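Long-range contacts in uncharacterized protein (Streptococcus pneumoniae, PDB 3LFT), which probably serves as the substrate-binding component of an ABC transporter and holds L-tryptophan in the cleft between its two lobes: residues V11-L16 with I194-A199; K38-N43 with K56-N61; P171-I176 with I198-P203. All blocks are in the same frame, centred on the assembly; numbering follows the deposited sequence.

Contact 1 bridges the cleft: V11-L16, at the start of helix 14-29, belongs to the lobe built on the six-stranded parallel sheet, and I194-A199, at the start of helix 196-200, to the lobe built on the four-stranded one. Contact 3 lies in the second lobe, its centre about 9 Å from that of contact 1, and shares I198 and A199 with it. Contact 2 lies in the first lobe, its centre about 21 Å from that of contact 1 and 27 Å from that of contact 3. Along the chain it is nested inside the loop that contact 1 closes; contact 3 follows. Contacts 2 and 3 each pack within a single lobe; contact 1 joins both around tryptophan.

Contact 1. Residues V11-L16 with I194-A199; sequences VSHPSL and IDNTIA. With TRP (tryptophan), chain C.
N196 ND2 donates to the carboxylate O of the bound tryptophan at 2.9 Å (156° at the hydrogen), while the other branch of the same amide turns to H13. N196 OD1 meets H13 CE1 at 2.9 Å, at the edge of the imidazole, and L16 CD1 at 3.7 Å. This buried oxygen has no hydrogen-bond partner in the model, so a polarised C-H of the imidazole probably offers it some compensation. The CB bond of H13 points toward I194-A199, and chi1 (71°) sets CG between the backbone N and the carbonyl carbon. A199 CB sits over the ring centre in a CH-pi contact, 3.6 Å from the centroid, while L16 CG lies on the opposite face. The indole is sandwiched between the segments: I194 CG2 presses on one face, 3.3 Å from CD2 of the ligand, while L16 CD2, S15 CB and H13 NE2 meet the other, NE2 3.4 Å from ligand CZ3. At the N-cap of helix 196-200, D195 OD1 accepts from I198 N at 2.8 Å. The site therefore lies where the N-terminal ends of helices 14-29 and 196-200 meet, with P14 and S15 packed on helix 221-224 and D195 and I198 on strand 135-141.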
# COMPACT_ATOMS: atom_id res chain seq x y z
N VAL A 11 -9.66 4.85 -1.46
CA VAL A 11 -10.29 4.24 -2.63
C VAL A 11 -10.63 2.82 -2.24
O VAL A 11 -10.10 2.27 -1.28
CB VAL A 11 -9.31 4.27 -3.86
CG1 VAL A 11 -8.11 3.35 -3.65
CG2 VAL A 11 -9.99 3.93 -5.17
N SER A 12 -11.53 2.21 -3.02
CA SER A 12 -11.79 0.78 -2.86
C SER A 12 -10.78 -0.02 -3.66
O SER A 12 -10.79 -0.03 -4.89
CB SER A 12 -13.21 0.44 -3.32
OG SER A 12 -14.15 1.02 -2.43
N HIS A 13 -9.87 -0.67 -2.95
CA HIS A 13 -9.18 -1.82 -3.52
C HIS A 13 -9.05 -2.85 -2.40
O HIS A 13 -9.13 -2.50 -1.23
CB HIS A 13 -7.91 -1.40 -4.29
CG HIS A 13 -6.77 -0.92 -3.45
ND1 HIS A 13 -6.30 0.37 -3.46
CD2 HIS A 13 -5.93 -1.63 -2.66
CE1 HIS A 13 -5.22 0.45 -2.70
NE2 HIS A 13 -4.99 -0.75 -2.19
N PRO A 14 -8.92 -4.15 -2.74
CA PRO A 14 -9.15 -5.12 -1.65
C PRO A 14 -8.20 -5.02 -0.48
O PRO A 14 -8.60 -5.28 0.66
CB PRO A 14 -9.00 -6.48 -2.34
CG PRO A 14 -9.42 -6.20 -3.77
CD PRO A 14 -8.94 -4.79 -4.07
N SER A 15 -6.97 -4.61 -0.73
CA SER A 15 -6.01 -4.45 0.37
C SER A 15 -6.48 -3.41 1.39
O SER A 15 -6.42 -3.63 2.60
CB SER A 15 -4.63 -4.07 -0.15
OG SER A 15 -4.12 -5.04 -1.05
N LEU A 16 -7.00 -2.28 0.90
CA LEU A 16 -7.48 -1.26 1.83
C LEU A 16 -8.70 -1.73 2.60
O LEU A 16 -8.84 -1.41 3.79
CB LEU A 16 -7.75 0.09 1.15
CG LEU A 16 -6.58 0.72 0.38
CD1 LEU A 16 -6.91 2.16 0.02
CD2 LEU A 16 -5.24 0.68 1.10
N ILE A 194 3.70 -0.59 -4.06
CA ILE A 194 2.50 -0.47 -3.24
C ILE A 194 1.82 0.85 -3.66
O ILE A 194 2.11 1.91 -3.11
CB ILE A 194 2.83 -0.52 -1.72
CG1 ILE A 194 3.69 -1.74 -1.36
CG2 ILE A 194 1.55 -0.54 -0.91
CD1 ILE A 194 4.22 -1.66 0.07
N ASP A 195 0.97 0.75 -4.68
CA ASP A 195 0.48 1.90 -5.43
C ASP A 195 -1.04 1.79 -5.51
O ASP A 195 -1.58 0.80 -6.03
CB ASP A 195 1.11 1.88 -6.83
CG ASP A 195 0.70 3.07 -7.67
OD1 ASP A 195 -0.48 3.14 -8.09
OD2 ASP A 195 1.56 3.97 -7.88
N ASN A 196 -1.75 2.78 -4.99
CA ASN A 196 -3.22 2.71 -4.93
C ASN A 196 -3.88 2.79 -6.30
O ASN A 196 -4.91 2.16 -6.53
CB ASN A 196 -3.77 3.83 -4.05
CG ASN A 196 -3.31 3.70 -2.63
OD1 ASN A 196 -3.81 2.85 -1.89
ND2 ASN A 196 -2.36 4.53 -2.22
N THR A 197 -3.31 3.60 -7.19
CA THR A 197 -3.86 3.78 -8.55
C THR A 197 -3.83 2.44 -9.29
O THR A 197 -4.86 1.98 -9.81
CB THR A 197 -3.09 4.89 -9.33
OG1 THR A 197 -3.13 6.11 -8.56
CG2 THR A 197 -3.68 5.13 -10.72
N ILE A 198 -2.66 1.81 -9.33
CA ILE A 198 -2.54 0.56 -10.07
C ILE A 198 -3.33 -0.52 -9.33
O ILE A 198 -3.96 -1.36 -9.96
CB ILE A 198 -1.07 0.15 -10.30
CG1 ILE A 198 -0.28 1.30 -10.94
CG2 ILE A 198 -0.98 -1.12 -11.16
CD1 ILE A 198 -0.81 1.83 -12.29
N ALA A 199 -3.31 -0.51 -7.99
CA ALA A 199 -4.08 -1.55 -7.28
C ALA A 199 -5.58 -1.46 -7.60
O ALA A 199 -6.27 -2.48 -7.72
CB ALA A 199 -3.85 -1.50 -5.78
N TRP C . 0.82 1.91 1.61
CA TRP C . -0.05 2.55 0.57
C TRP C . 0.08 4.04 0.64
O TRP C . -0.79 4.76 0.16
CB TRP C . -1.51 2.10 0.77
CG TRP C . -1.66 0.61 0.63
CD1 TRP C . -1.75 -0.34 1.64
CD2 TRP C . -1.70 -0.13 -0.64
NE1 TRP C . -1.85 -1.60 1.09
CE2 TRP C . -1.81 -1.54 -0.24
CE3 TRP C . -1.62 0.26 -1.95
CZ2 TRP C . -1.85 -2.50 -1.24
CZ3 TRP C . -1.66 -0.73 -2.93
CH2 TRP C . -1.78 -2.09 -2.56
OXT TRP C . 1.08 4.53 1.18

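Contact 2. Residues K38-N43 with K56-N61; sequences KIDFMN and KQLVAN
M42, a selenomethionine, and L58 are brought together by matching first torsions: in each, CG is anti to the carbonyl carbon (chi1 -53° and -71°). The two side chains slide past each other in opposite directions, with M42 SE 3.8 Å from L58 CG and near both leucine methyls. A bend at chi3 (82°) then carries M42 CE away to Q57, where CE lies 3.6 Å from Q57 OE1, the two side chains crossing at about a right angle. Two residues back on the strand, D40 faces the same way. L58 CD2 lies 3.8 Å from both D40 O and D40 OD2, touching backbone and carboxylate alike. The selenium-leucine packing is thus flanked by van der Waals contacts of M42 CE and L58 CD2 with oxygens of Q57 and D40, while N61 only approaches D40, its ND2 3.9 Å from D40 OD2. L58 reaches further, to L8 of the adjoining strand 3-9, while F41 points to the other side of the sheet and stacks on Y20 of helix 14-29. Strand 37-43, helix 48-58 and strand 65-69 form a beta-alpha-beta crossover that passes over strand 3-9, as in the Rossmann-like lobes of periplasmic binding proteins.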
# COMPACT_ATOMS: atom_id res chain seq x y z
N LYS A 38 -18.29 5.52 17.95
CA LYS A 38 -19.01 5.92 16.76
C LYS A 38 -17.99 6.19 15.67
O LYS A 38 -17.14 7.08 15.80
CB LYS A 38 -19.82 7.18 17.04
N ILE A 39 -18.07 5.40 14.60
CA ILE A 39 -17.17 5.54 13.45
C ILE A 39 -17.92 6.19 12.31
O ILE A 39 -18.95 5.68 11.87
CB ILE A 39 -16.60 4.18 12.98
CG1 ILE A 39 -15.88 3.47 14.14
CG2 ILE A 39 -15.67 4.37 11.77
CD1 ILE A 39 -15.35 2.06 13.81
N ASP A 40 -17.42 7.34 11.86
CA ASP A 40 -17.90 7.97 10.63
C ASP A 40 -16.94 7.62 9.50
O ASP A 40 -15.84 8.17 9.41
CB ASP A 40 -18.03 9.49 10.79
CG ASP A 40 -18.78 10.15 9.63
OD1 ASP A 40 -19.47 9.46 8.85
OD2 ASP A 40 -18.70 11.39 9.52
N PHE A 41 -17.38 6.70 8.64
CA PHE A 41 -16.56 6.17 7.56
C PHE A 41 -16.91 6.82 6.23
O PHE A 41 -18.09 6.90 5.87
CB PHE A 41 -16.76 4.65 7.44
CG PHE A 41 -15.99 4.03 6.31
CD1 PHE A 41 -14.68 3.62 6.49
CD2 PHE A 41 -16.56 3.89 5.05
CE1 PHE A 41 -13.95 3.07 5.43
CE2 PHE A 41 -15.85 3.33 3.99
CZ PHE A 41 -14.53 2.91 4.19
N MSE A 42 -15.88 7.24 5.50
CA MSE A 42 -16.06 7.80 4.17
C MSE A 42 -15.01 7.23 3.22
O MSE A 42 -13.90 6.91 3.65
CB MSE A 42 -15.92 9.33 4.21
CG MSE A 42 -16.82 10.02 5.24
SE MSE A 42 -16.89 11.94 4.95
CE MSE A 42 -18.24 11.91 3.55
N ASN A 43 -15.36 7.13 1.94
CA ASN A 43 -14.46 6.61 0.92
C ASN A 43 -14.40 7.63 -0.23
O ASN A 43 -15.42 7.96 -0.83
CB ASN A 43 -14.97 5.25 0.42
CG ASN A 43 -13.98 4.54 -0.48
OD1 ASN A 43 -13.32 5.16 -1.30
ND2 ASN A 43 -13.89 3.22 -0.33
N LYS A 56 -12.24 17.90 4.84
CA LYS A 56 -12.74 19.11 5.47
C LYS A 56 -13.89 18.79 6.43
O LYS A 56 -13.94 19.29 7.55
CB LYS A 56 -13.13 20.13 4.39
CG LYS A 56 -13.58 21.48 4.89
CD LYS A 56 -13.83 22.40 3.71
CE LYS A 56 -13.98 23.85 4.11
NZ LYS A 56 -14.35 24.57 2.88
N GLN A 57 -14.80 17.92 5.99
CA GLN A 57 -15.94 17.51 6.81
C GLN A 57 -15.49 16.74 8.05
O GLN A 57 -15.90 17.06 9.16
CB GLN A 57 -16.89 16.66 5.96
CG GLN A 57 -17.67 17.47 4.94
CD GLN A 57 -18.29 16.69 3.79
OE1 GLN A 57 -17.96 15.52 3.53
NE2 GLN A 57 -19.16 17.36 3.06
N LEU A 58 -14.60 15.76 7.86
CA LEU A 58 -14.23 14.85 8.95
C LEU A 58 -13.50 15.53 10.10
O LEU A 58 -13.60 15.10 11.25
CB LEU A 58 -13.41 13.66 8.41
CG LEU A 58 -14.17 12.64 7.56
CD1 LEU A 58 -13.18 11.77 6.75
CD2 LEU A 58 -15.06 11.75 8.44
N VAL A 59 -12.77 16.61 9.79
CA VAL A 59 -11.98 17.28 10.84
C VAL A 59 -12.76 18.36 11.57
O VAL A 59 -12.26 18.94 12.53
CB VAL A 59 -10.63 17.85 10.31
CG1 VAL A 59 -9.81 16.76 9.63
CG2 VAL A 59 -10.84 19.04 9.40
N ALA A 60 -13.99 18.61 11.13
CA ALA A 60 -14.84 19.66 11.68
C ALA A 60 -16.18 19.11 12.19
O ALA A 60 -17.16 19.85 12.31
CB ALA A 60 -15.07 20.72 10.62
N ASN A 61 -16.21 17.83 12.54
CA ASN A 61 -17.44 17.15 12.92
C ASN A 61 -17.45 16.50 14.32
O ASN A 61 -18.18 15.54 14.57
CB ASN A 61 -17.82 16.12 11.85
CG ASN A 61 -19.27 15.66 11.97
OD1 ASN A 61 -20.18 16.48 12.13
ND2 ASN A 61 -19.48 14.35 11.91

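Contact 3. Residues P171-I176 with I198-P203; sequences PSTNEI and IASGFP
I176 and I198 meet within the beta-alpha-beta architecture of the second lobe, joining the loop that leaves strand 164-170 to helix 196-200. The apolar part of the contact rests on these two isoleucines, which approach at a slant: I198 CD1 lies 3.9 Å from both I176 CD1 and I176 CG1. With chi2 at 172°, the I176 chain is extended and CD1 is pushed toward the helix end, where it also comes within 4.1 Å of G201 O. V205 of helix 202-208 packs against both isoleucines, and V170 against I198, which continues the apolar layer into the sheet. Backbone packing is close beside it, the CA atoms of T173 and G201 being 6.1 Å apart at the point where helix 196-200 ends and G201 leaves helical geometry. Near the surface, T173 CG2 faces S200 OG, but T173 was modelled in two conformers and this approach is less certain; the serine hydroxyl is bonded within its own helix, to T197 O. Hydrogen bonds within P171-I176 shape the loop. S172 forms an ST turn, its OG accepting from N174 N at 3.1 Å, and I176 N bonds to T173 O. The same S172 OG donates to E175 OE1 at 2.7 Å, meeting that oxygen on its syn side, 19° out of the carboxylate plane.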
# COMPACT_ATOMS: atom_id res chain seq x y z
N PRO A 171 -0.66 9.18 -14.79
CA PRO A 171 -1.28 10.13 -13.85
C PRO A 171 -2.58 9.64 -13.22
O PRO A 171 -3.04 10.22 -12.22
CB PRO A 171 -1.56 11.35 -14.73
CG PRO A 171 -1.80 10.77 -16.09
CD PRO A 171 -0.82 9.61 -16.19
N SER A 172 -3.19 8.62 -13.81
CA SER A 172 -4.48 8.09 -13.38
C SER A 172 -4.68 6.69 -13.93
O SER A 172 -3.84 6.17 -14.66
CB SER A 172 -5.63 8.99 -13.87
OG SER A 172 -5.96 8.67 -15.22
N THR A 173 -5.82 6.09 -13.58
CA THR A 173 -6.14 4.73 -14.05
C THR A 173 -6.44 4.70 -15.54
O THR A 173 -6.34 3.65 -16.18
CB THR A 173 -7.34 4.11 -13.31
OG1 THR A 173 -8.44 5.03 -13.32
CG2 THR A 173 -6.97 3.77 -11.86
N ASN A 174 -6.80 5.85 -16.10
CA ASN A 174 -7.17 5.93 -17.52
C ASN A 174 -6.08 5.51 -18.49
O ASN A 174 -6.37 4.99 -19.57
CB ASN A 174 -7.69 7.33 -17.86
CG ASN A 174 -8.92 7.71 -17.04
OD1 ASN A 174 -8.92 8.72 -16.32
ND2 ASN A 174 -9.97 6.90 -17.13
N GLU A 175 -4.82 5.73 -18.10
CA GLU A 175 -3.68 5.50 -18.98
C GLU A 175 -3.08 4.10 -18.80
O GLU A 175 -2.11 3.77 -19.47
CB GLU A 175 -2.60 6.58 -18.76
CG GLU A 175 -3.01 8.01 -19.15
CD GLU A 175 -3.92 8.69 -18.13
OE1 GLU A 175 -3.94 8.28 -16.96
OE2 GLU A 175 -4.62 9.66 -18.50
N ILE A 176 -3.68 3.28 -17.94
CA ILE A 176 -3.09 1.96 -17.64
C ILE A 176 -3.02 1.05 -18.86
O ILE A 176 -1.94 0.53 -19.19
CB ILE A 176 -3.80 1.22 -16.48
CG1 ILE A 176 -3.52 1.94 -15.15
CG2 ILE A 176 -3.30 -0.25 -16.40
CD1 ILE A 176 -4.34 1.42 -13.97
N ILE A 198 -2.66 1.81 -9.33
CA ILE A 198 -2.54 0.56 -10.07
C ILE A 198 -3.33 -0.52 -9.33
O ILE A 198 -3.96 -1.36 -9.96
CB ILE A 198 -1.07 0.15 -10.30
CG1 ILE A 198 -0.28 1.30 -10.94
CG2 ILE A 198 -0.98 -1.12 -11.16
CD1 ILE A 198 -0.81 1.83 -12.29
N ALA A 199 -3.31 -0.51 -7.99
CA ALA A 199 -4.08 -1.55 -7.28
C ALA A 199 -5.58 -1.46 -7.60
O ALA A 199 -6.27 -2.48 -7.72
CB ALA A 199 -3.85 -1.50 -5.78
N SER A 200 -6.08 -0.23 -7.73
CA SER A 200 -7.49 -0.02 -8.03
C SER A 200 -7.84 -0.42 -9.46
O SER A 200 -9.00 -0.71 -9.75
CB SER A 200 -7.88 1.43 -7.74
OG SER A 200 -7.41 2.29 -8.76
N GLY A 201 -6.84 -0.43 -10.36
CA GLY A 201 -7.07 -0.82 -11.75
C GLY A 201 -6.33 -2.08 -12.14
O GLY A 201 -6.08 -2.29 -13.32
N PHE A 202 -6.00 -2.93 -11.17
CA PHE A 202 -5.11 -4.05 -11.48
C PHE A 202 -5.65 -5.07 -12.49
O PHE A 202 -4.89 -5.58 -13.31
CB PHE A 202 -4.54 -4.72 -10.23
CG PHE A 202 -3.43 -5.68 -10.56
CD1 PHE A 202 -2.19 -5.21 -11.00
CD2 PHE A 202 -3.65 -7.06 -10.51
CE1 PHE A 202 -1.19 -6.08 -11.37
CE2 PHE A 202 -2.62 -7.93 -10.87
CZ PHE A 202 -1.41 -7.43 -11.29
N PRO A 203 -6.96 -5.38 -12.46
CA PRO A 203 -7.46 -6.29 -13.50
C PRO A 203 -7.21 -5.77 -14.92
O PRO A 203 -7.07 -6.59 -15.85
CB PRO A 203 -8.94 -6.42 -13.17
CG PRO A 203 -8.95 -6.29 -11.65
CD PRO A 203 -7.96 -5.18 -11.38